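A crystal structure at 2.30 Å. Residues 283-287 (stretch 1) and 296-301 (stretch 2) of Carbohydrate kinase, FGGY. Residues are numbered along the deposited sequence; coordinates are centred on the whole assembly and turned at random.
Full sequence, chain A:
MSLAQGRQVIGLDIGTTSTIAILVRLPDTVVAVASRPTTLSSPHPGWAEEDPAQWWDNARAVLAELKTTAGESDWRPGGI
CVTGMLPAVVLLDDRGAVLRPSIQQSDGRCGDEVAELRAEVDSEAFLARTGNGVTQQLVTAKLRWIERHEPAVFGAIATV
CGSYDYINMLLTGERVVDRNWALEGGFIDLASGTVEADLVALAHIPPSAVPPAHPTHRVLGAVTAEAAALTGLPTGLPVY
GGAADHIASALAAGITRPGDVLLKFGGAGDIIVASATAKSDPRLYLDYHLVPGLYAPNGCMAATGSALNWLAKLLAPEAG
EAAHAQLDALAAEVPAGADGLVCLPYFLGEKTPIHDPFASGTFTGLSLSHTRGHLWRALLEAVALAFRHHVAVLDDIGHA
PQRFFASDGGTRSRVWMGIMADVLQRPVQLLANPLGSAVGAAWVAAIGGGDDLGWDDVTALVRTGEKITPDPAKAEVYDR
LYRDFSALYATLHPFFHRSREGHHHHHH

Stretch 1, residues 283-287: RLYLD
Stretch 2 (296-301) APNGCM

Two extended segments of one chain run roughly antiparallel, their end-to-end directions 134° apart, and bury 433 Å² between them. The register pairs D287 with A296, L286 with P297, Y285 with N298 and L284 with G299, at CA-CA distances of 5.1, 4.4, 5.4 and 5.1 Å. A single antiparallel bridge, Y285 with N298, anchors it. Stretch 1 is extended without forming a regular strand, with phi/psi of -147/140, -94/154, -108/150 and -144/162 from L284 to D287.

A296 (phi/psi -137/70) opens the pairing: its N donates to D287 O at 2.9 Å, with an N-H...O angle of 159°. Its methyl points sideways, and the two beta carbons, A296 CB and D287 CB, lie 4.4 Å apart.

P297 (-56/140, C-gamma exo) has no amide hydrogen to offer and gives this register its shortest CA-CA spacing. P297 CA lies 3.4 Å from Y285 O in a CA-H...O contact. The CA-CB bond of P297 points away from stretch 1, as that of L286 does from stretch 2, yet the end of L286 (chi1 t, chi2 p) comes nearer, setting L286 CD1 3.8 Å from P297 CG.

N298 (-145/165) begins the strand of stretch 2 and is the hub. Its backbone closes the bridge from both sides: N298 N donates to Y285 O at 2.8 Å and 166°, while Y285 N donates to N298 O at 2.8 Å and a more bent 141°. With chi1 p (59°) and chi2 103°, its sideways-starting side chain brings its amide nearer the partner. N298 ND2 donates to D287 OD1 at 3.0 Å and, within its own stretch, to A296 O at 3.1 Å. An amide suits this buried place because one nitrogen can serve both acceptors; D287, with chi1 m and chi2 88°, supplies the carboxylate across the gap.

G299 (-149/168) keeps room for its neighbours. An ideal CB here would sit 3.0 Å from L284 CD2, a clash, whereas G299 CA lies 4.1 Å from that same L284 CD2, with L284 in the m,t rotamer. The Y285 ring also comes close, Y285 CE2 being 3.7 Å from G299 CA. Y285, with chi1 -19°, between wells, and chi2 -79°, lays its ring along the strand toward C300.

C300 (-139/141, chi1 t) meets the far end of that ring: C300 CB is 4.1 Å from Y285 CE2 and 3.9 Å from Y285 OH. Selenomethionine M301 (-118/129, chi1 m) continues the strand, its CA-CB bond pointing away and the residue making no contact with stretch 1.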

# COMPACT_ATOMS: atom_id res chain seq x y z
N ARG A 283 8.17 -1.79 14.03
CA ARG A 283 8.96 -2.03 12.83
C ARG A 283 8.09 -2.11 11.57
O ARG A 283 8.57 -1.91 10.45
CB ARG A 283 9.79 -3.32 13.04
CG ARG A 283 10.81 -3.21 14.17
CD ARG A 283 11.45 -4.54 14.60
NE ARG A 283 10.65 -5.21 15.61
CZ ARG A 283 10.88 -6.43 16.10
NH1 ARG A 283 10.08 -6.93 17.03
NH2 ARG A 283 11.91 -7.16 15.68
N LEU A 284 6.80 -2.35 11.79
CA LEU A 284 5.85 -2.81 10.78
C LEU A 284 4.51 -2.20 11.14
O LEU A 284 4.17 -2.14 12.33
CB LEU A 284 5.73 -4.32 10.86
CG LEU A 284 6.95 -5.09 10.36
CD1 LEU A 284 6.81 -6.57 10.64
CD2 LEU A 284 7.16 -4.85 8.86
N TYR A 285 3.74 -1.74 10.16
CA TYR A 285 2.44 -1.14 10.45
C TYR A 285 1.31 -2.18 10.35
O TYR A 285 1.40 -3.12 9.60
CB TYR A 285 2.13 0.00 9.48
CG TYR A 285 3.36 0.58 8.77
CD1 TYR A 285 4.21 1.47 9.41
CD2 TYR A 285 3.65 0.24 7.43
CE1 TYR A 285 5.33 2.01 8.76
CE2 TYR A 285 4.76 0.78 6.77
CZ TYR A 285 5.60 1.65 7.45
OH TYR A 285 6.71 2.18 6.81
N LEU A 286 0.23 -1.96 11.07
CA LEU A 286 -0.87 -2.88 11.02
C LEU A 286 -2.11 -2.37 10.27
O LEU A 286 -2.39 -1.16 10.23
CB LEU A 286 -1.20 -3.32 12.44
CG LEU A 286 -2.12 -4.50 12.72
CD1 LEU A 286 -1.63 -5.87 12.16
CD2 LEU A 286 -2.32 -4.56 14.23
N ASP A 287 -2.85 -3.31 9.66
CA ASP A 287 -4.13 -3.05 9.00
C ASP A 287 -4.99 -4.27 9.26
O ASP A 287 -4.47 -5.33 9.58
CB ASP A 287 -3.97 -2.90 7.49
CG ASP A 287 -3.55 -1.51 7.05
OD1 ASP A 287 -2.33 -1.20 6.98
OD2 ASP A 287 -4.45 -0.73 6.69
N ALA A 296 -3.38 -7.75 8.54
CA ALA A 296 -2.43 -7.60 7.44
C ALA A 296 -1.24 -6.71 7.81
O ALA A 296 -1.10 -5.59 7.32
CB ALA A 296 -3.13 -7.06 6.17
N PRO A 297 -0.36 -7.21 8.69
CA PRO A 297 0.82 -6.40 9.01
C PRO A 297 1.53 -6.11 7.71
O PRO A 297 1.60 -7.00 6.88
CB PRO A 297 1.68 -7.36 9.86
CG PRO A 297 0.73 -8.35 10.41
CD PRO A 297 -0.38 -8.50 9.39
N ASN A 298 2.04 -4.91 7.52
CA ASN A 298 2.73 -4.56 6.29
C ASN A 298 3.88 -3.61 6.56
O ASN A 298 3.99 -3.00 7.62
CB ASN A 298 1.78 -3.92 5.24
CG ASN A 298 1.12 -2.66 5.75
OD1 ASN A 298 1.51 -1.52 5.39
ND2 ASN A 298 0.13 -2.84 6.62
N GLY A 299 4.74 -3.48 5.57
CA GLY A 299 5.88 -2.62 5.68
C GLY A 299 6.20 -2.10 4.30
O GLY A 299 5.70 -2.58 3.30
N CYS A 300 7.07 -1.12 4.27
CA CYS A 300 7.37 -0.39 3.07
C CYS A 300 8.87 -0.18 3.10
O CYS A 300 9.44 0.02 4.16
CB CYS A 300 6.67 0.96 3.15
SG CYS A 300 6.94 1.97 1.70
N MSE A 301 9.55 -0.28 1.97
CA MSE A 301 10.89 0.25 1.94
C MSE A 301 11.05 1.38 0.95
O MSE A 301 10.70 1.26 -0.23
CB MSE A 301 11.91 -0.81 1.65
CG MSE A 301 12.15 -1.75 2.79
SE MSE A 301 12.52 -3.42 1.85
CE MSE A 301 13.52 -2.53 0.30